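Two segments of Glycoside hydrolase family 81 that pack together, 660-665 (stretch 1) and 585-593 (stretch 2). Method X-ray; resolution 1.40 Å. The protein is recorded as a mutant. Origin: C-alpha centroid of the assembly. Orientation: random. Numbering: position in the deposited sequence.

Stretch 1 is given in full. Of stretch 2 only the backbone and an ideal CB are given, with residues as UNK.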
ATOM      1  N   GLY A 660      21.539  20.404  -6.054  1.00 16.61           N
ATOM      2  CA  GLY A 660      20.795  20.795  -4.861  1.00 16.81           C
ATOM      3  C   GLY A 660      19.752  19.772  -4.464  1.00 15.70           C
ATOM      4  O   GLY A 660      19.691  18.678  -5.004  1.00 17.03           O
ATOM      5  N   LEU A 661      18.977  20.143  -3.458  1.00 16.62           N
ATOM      6  CA  LEU A 661      17.970  19.286  -2.888  1.00 15.68           C
ATOM      7  C   LEU A 661      16.661  19.380  -3.671  1.00 15.58           C
ATOM      8  O   LEU A 661      16.350  20.424  -4.265  1.00 16.24           O
ATOM      9  CB  LEU A 661      17.739  19.688  -1.430  1.00 15.39           C
ATOM     10  CG  LEU A 661      18.977  19.707  -0.513  1.00 17.42           C
ATOM     11  CD1 LEU A 661      18.569  19.986   0.924  1.00 17.88           C
ATOM     12  CD2 LEU A 661      19.720  18.373  -0.609  1.00 18.24           C
ATOM     13  N   PRO A 662      15.846  18.328  -3.629  1.00 14.75           N
ATOM     14  CA  PRO A 662      14.559  18.422  -4.323  1.00 15.36           C
ATOM     15  C   PRO A 662      13.687  19.564  -3.771  1.00 15.12           C
ATOM     16  O   PRO A 662      13.581  19.742  -2.569  1.00 16.59           O
ATOM     17  CB  PRO A 662      13.901  17.066  -4.074  1.00 16.16           C
ATOM     18  CG  PRO A 662      14.582  16.544  -2.851  1.00 15.42           C
ATOM     19  CD  PRO A 662      16.021  17.024  -2.969  1.00 14.74           C
ATOM     20  N   ASP A 663      13.026  20.261  -4.666  1.00 14.50           N
ATOM     21  CA  ASP A 663      12.205  21.418  -4.324  1.00 15.22           C
ATOM     22  C   ASP A 663      10.755  21.062  -4.638  1.00 16.36           C
ATOM     23  O   ASP A 663      10.363  20.978  -5.804  1.00 18.95           O
ATOM     24  CB  ASP A 663      12.651  22.631  -5.133  1.00 15.82           C
ATOM     25  CG  ASP A 663      12.004  23.932  -4.675  1.00 16.86           C
ATOM     26  OD1 ASP A 663      10.881  23.879  -4.140  1.00 19.54           O
ATOM     27  OD2 ASP A 663      12.617  25.006  -4.864  1.00 18.69           O
ATOM     28  N   PHE A 664       9.978  20.855  -3.583  1.00 17.12           N
ATOM     29  CA  PHE A 664       8.586  20.435  -3.694  1.00 18.65           C
ATOM     30  C   PHE A 664       7.601  21.590  -3.814  1.00 17.91           C
ATOM     31  O   PHE A 664       6.400  21.378  -3.811  1.00 20.76           O
ATOM     32  CB  PHE A 664       8.253  19.559  -2.495  1.00 21.97           C
ATOM     33  CG  PHE A 664       9.043  18.296  -2.480  1.00 25.12           C
ATOM     34  CD1 PHE A 664       8.665  17.229  -3.285  1.00 29.65           C
ATOM     35  CD2 PHE A 664      10.241  18.217  -1.782  1.00 24.46           C
ATOM     36  CE1 PHE A 664       9.408  16.057  -3.306  1.00 33.18           C
ATOM     37  CE2 PHE A 664      10.971  17.067  -1.813  1.00 24.65           C
ATOM     38  CZ  PHE A 664      10.562  15.994  -2.569  1.00 27.85           C
ATOM     39  N   SER A 665       8.092  22.821  -3.935  1.00 16.81           N
ATOM     40  CA  SER A 665       7.219  23.984  -4.017  1.00 17.37           C
ATOM     41  C   SER A 665       6.878  24.374  -5.464  1.00 16.71           C
ATOM     42  O   SER A 665       6.200  25.384  -5.682  1.00 18.35           O
ATOM     43  CB  SER A 665       7.843  25.170  -3.293  1.00 19.10           C
ATOM     44  OG  SER A 665       8.930  25.691  -4.006  1.00 22.21           O
ATOM     45  N   UNK A 585      12.772   8.447  -5.814  1.00 13.21           N
ATOM     46  CA  UNK A 585      12.910   8.420  -4.353  1.00 13.36           C
ATOM     47  C   UNK A 585      13.144   9.776  -3.725  1.00 12.85           C
ATOM     48  O   UNK A 585      13.390   9.869  -2.522  1.00 13.09           O
ATOM     49  CB  UNK A 585      14.063   7.493  -3.963  1.00 13.36           C
ATOM     50  N   UNK A 586      13.020  10.846  -4.499  1.00 13.15           N
ATOM     51  CA  UNK A 586      13.222  12.157  -3.935  1.00 14.22           C
ATOM     52  C   UNK A 586      12.210  12.498  -2.842  1.00 14.88           C
ATOM     53  O   UNK A 586      12.483  13.353  -2.000  1.00 14.52           O
ATOM     54  CB  UNK A 586      13.159  13.206  -5.047  1.00 14.22           C
ATOM     55  N   UNK A 587      11.050  11.819  -2.846  1.00 14.30           N
ATOM     56  CA  UNK A 587      10.064  12.008  -1.789  1.00 13.96           C
ATOM     57  C   UNK A 587      10.632  11.814  -0.411  1.00 14.75           C
ATOM     58  O   UNK A 587      10.114  12.390   0.539  1.00 15.62           O
ATOM     59  CB  UNK A 587       8.889  11.049  -1.989  1.00 13.96           C
ATOM     60  N   UNK A 588      11.685  11.008  -0.285  1.00 13.19           N
ATOM     61  CA  UNK A 588      12.284  10.798   1.028  1.00 14.09           C
ATOM     62  C   UNK A 588      12.748  12.097   1.674  1.00 14.75           C
ATOM     63  O   UNK A 588      12.812  12.202   2.898  1.00 14.87           O
ATOM     64  CB  UNK A 588      13.465   9.832   0.913  1.00 14.09           C
ATOM     65  N   UNK A 589      13.096  13.058   0.828  1.00 14.75           N
ATOM     66  CA  UNK A 589      13.606  14.350   1.238  1.00 15.33           C
ATOM     67  C   UNK A 589      12.607  15.482   1.293  1.00 15.61           C
ATOM     68  O   UNK A 589      13.002  16.644   1.338  1.00 17.06           O
ATOM     69  CB  UNK A 589      14.738  14.753   0.291  1.00 15.33           C
ATOM     70  N   UNK A 590      11.303  15.171   1.349  1.00 15.58           N
ATOM     71  CA  UNK A 590      10.290  16.239   1.507  1.00 18.21           C
ATOM     72  C   UNK A 590      10.630  17.235   2.598  1.00 16.73           C
ATOM     73  O   UNK A 590      10.444  18.441   2.435  1.00 17.84           O
ATOM     74  CB  UNK A 590       8.923  15.623   1.811  1.00 18.21           C
ATOM     75  N   UNK A 591      11.096  16.739   3.734  1.00 17.82           N
ATOM     76  CA  UNK A 591      11.542  17.615   4.831  1.00 17.84           C
ATOM     77  C   UNK A 591      13.013  17.304   5.085  1.00 17.68           C
ATOM     78  O   UNK A 591      13.339  16.283   5.711  1.00 17.34           O
ATOM     79  CB  UNK A 591      10.706  17.415   6.097  1.00 17.84           C
ATOM     80  N   UNK A 592      13.916  18.171   4.613  1.00 17.74           N
ATOM     81  CA  UNK A 592      15.354  17.911   4.871  1.00 18.14           C
ATOM     82  C   UNK A 592      15.711  17.841   6.358  1.00 18.37           C
ATOM     83  O   UNK A 592      16.632  17.120   6.704  1.00 18.18           O
ATOM     84  CB  UNK A 592      16.200  19.003   4.213  1.00 18.14           C
ATOM     85  N   UNK A 593      15.001  18.590   7.219  1.00 18.44           N
ATOM     86  CA  UNK A 593      15.246  18.496   8.654  1.00 20.01           C
ATOM     87  C   UNK A 593      14.911  17.106   9.182  1.00 17.58           C
ATOM     88  O   UNK A 593      15.555  16.640  10.112  1.00 18.55           O
ATOM     89  CB  UNK A 593      14.431  19.552   9.402  1.00 20.01           C
TER

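Position 585 lies beyond the reach of stretch 1, so the contact sets no preference; the deposited residue is S585, whose OG is hydrogen-bonded elsewhere in the structure.

At 586 the CA-to-CB bond points toward stretch 1, and the ideal CB sits 4.0 Å from P662 CB and 4.5 Å from F664 CZ. Stretch 1 offers only carbon here, so an aliphatic side chain such as leucine, isoleucine, valine or methionine would suit. The residue is L586, whose CB packs 4.0 Å from P662 CB. Its carbonyl also meets the aromatic ring, L586 O lying 3.3 Å from F664 CZ at the ring edge, near its plane, where the slightly positive ring hydrogens favour an oxygen.

Position 587 directs its CB away, 5.2 Å from F664 CE1 even so, and stretch 1 hardly restricts the choice. It is Y587, which meets the ring through its backbone, Y587 CA being 4.1 Å from F664 CZ. Position 588 also points away with nothing of stretch 1 near its CB, so stretch 1 sets no preference; it is L588, with L588 N bonded to S585 O (3.0 Å) in the short 3-10 segment.

At 589 an ideal CB would point toward stretch 1 and come within 3.6 Å of P662 CG, with F664 CE2 at 4.9 Å. That leaves room for a methyl group in close contact, so glycine or alanine would suit, and anything larger would have to turn aside from the proline; phi/psi of -98/19 does not itself require glycine. G589 is found, and G589 O approaches F664 CE2 at 3.8 Å.

Position 590 sets its CB sideways, 4.4 Å from F664 CE2. A side chain with a flexible aliphatic stem could lie over that ring: lysine, arginine, methionine or glutamine are all plausible. The residue is K590. K590 CG lies 4.0 Å from the centroid of the F664 ring and 10° off the normal, a CH-pi contact over one face, while K590 CA comes 3.5 Å from F664 CE2.

The CB of 591 points away from stretch 1, and the position precedes a helix, where serine, threonine, aspartate or asparagine could cap. D591 does so: its OD1 accepts a weak bond from the backbone N of 593 at 3.0 Å.

At 592 CB points toward the L661 side chain, and phi of -59° at the first turn of a helix admits proline as well as alanine or other small apolar residues. P592 places CB 4.2 Å from L661 CD1. Position 593 is out of reach and could well be polar; it is N593.

Stretch 2, residues 585-593: SLYLGKDPN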
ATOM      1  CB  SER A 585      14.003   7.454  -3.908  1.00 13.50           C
ATOM      2  OG  SER A 585      13.718   6.119  -4.266  1.00 13.80           O
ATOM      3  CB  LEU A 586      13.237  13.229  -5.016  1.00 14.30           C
ATOM      4  CG  LEU A 586      14.387  13.117  -6.052  1.00 14.81           C
ATOM      5  CD1 LEU A 586      14.188  14.086  -7.207  1.00 16.87           C
ATOM      6  CD2 LEU A 586      15.752  13.323  -5.403  1.00 15.53           C
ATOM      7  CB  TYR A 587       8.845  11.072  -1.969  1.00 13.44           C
ATOM      8  CG  TYR A 587       9.124   9.627  -1.652  1.00 13.20           C
ATOM      9  CD1 TYR A 587       8.960   9.126  -0.348  1.00 13.18           C
ATOM     10  CD2 TYR A 587       9.647   8.769  -2.610  1.00 13.26           C
ATOM     11  CE1 TYR A 587       9.283   7.818  -0.045  1.00 13.43           C
ATOM     12  CE2 TYR A 587       9.984   7.474  -2.317  1.00 13.09           C
ATOM     13  CZ  TYR A 587       9.802   6.983  -1.022  1.00 12.60           C
ATOM     14  OH  TYR A 587      10.135   5.686  -0.727  1.00 13.09           O
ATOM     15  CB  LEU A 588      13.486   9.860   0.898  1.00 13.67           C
ATOM     16  CG  LEU A 588      13.181   8.407   0.548  1.00 13.84           C
ATOM     17  CD1 LEU A 588      14.456   7.645   0.236  1.00 14.61           C
ATOM     18  CD2 LEU A 588      12.408   7.741   1.699  1.00 14.50           C
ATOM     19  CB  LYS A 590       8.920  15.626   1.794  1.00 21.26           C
ATOM     20  CG  LYS A 590       8.190  15.146   0.572  1.00 28.65           C
ATOM     21  CD  LYS A 590       6.755  14.840   1.006  1.00 35.51           C
ATOM     22  CE  LYS A 590       5.913  14.288  -0.112  1.00 40.43           C
ATOM     23  NZ  LYS A 590       5.412  15.344  -1.035  1.00 40.61           N
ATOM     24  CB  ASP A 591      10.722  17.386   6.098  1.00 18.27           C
ATOM     25  CG  ASP A 591      11.076  18.348   7.214  1.00 21.63           C
ATOM     26  OD1 ASP A 591      12.089  19.072   7.112  1.00 23.71           O
ATOM     27  OD2 ASP A 591      10.321  18.371   8.223  1.00 27.01           O
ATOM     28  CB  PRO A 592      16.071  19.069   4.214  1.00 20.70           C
ATOM     29  CG  PRO A 592      15.094  19.771   3.409  1.00 21.85           C
ATOM     30  CD  PRO A 592      13.710  19.332   3.732  1.00 18.55           C
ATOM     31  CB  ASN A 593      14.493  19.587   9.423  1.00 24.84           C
ATOM     32  CG  ASN A 593      14.956  20.982   9.043  1.00 31.08           C
ATOM     33  OD1 ASN A 593      14.152  21.859   8.726  1.00 43.33           O
ATOM     34  ND2 ASN A 593      16.259  21.183   9.061  1.00 34.20           N
TER
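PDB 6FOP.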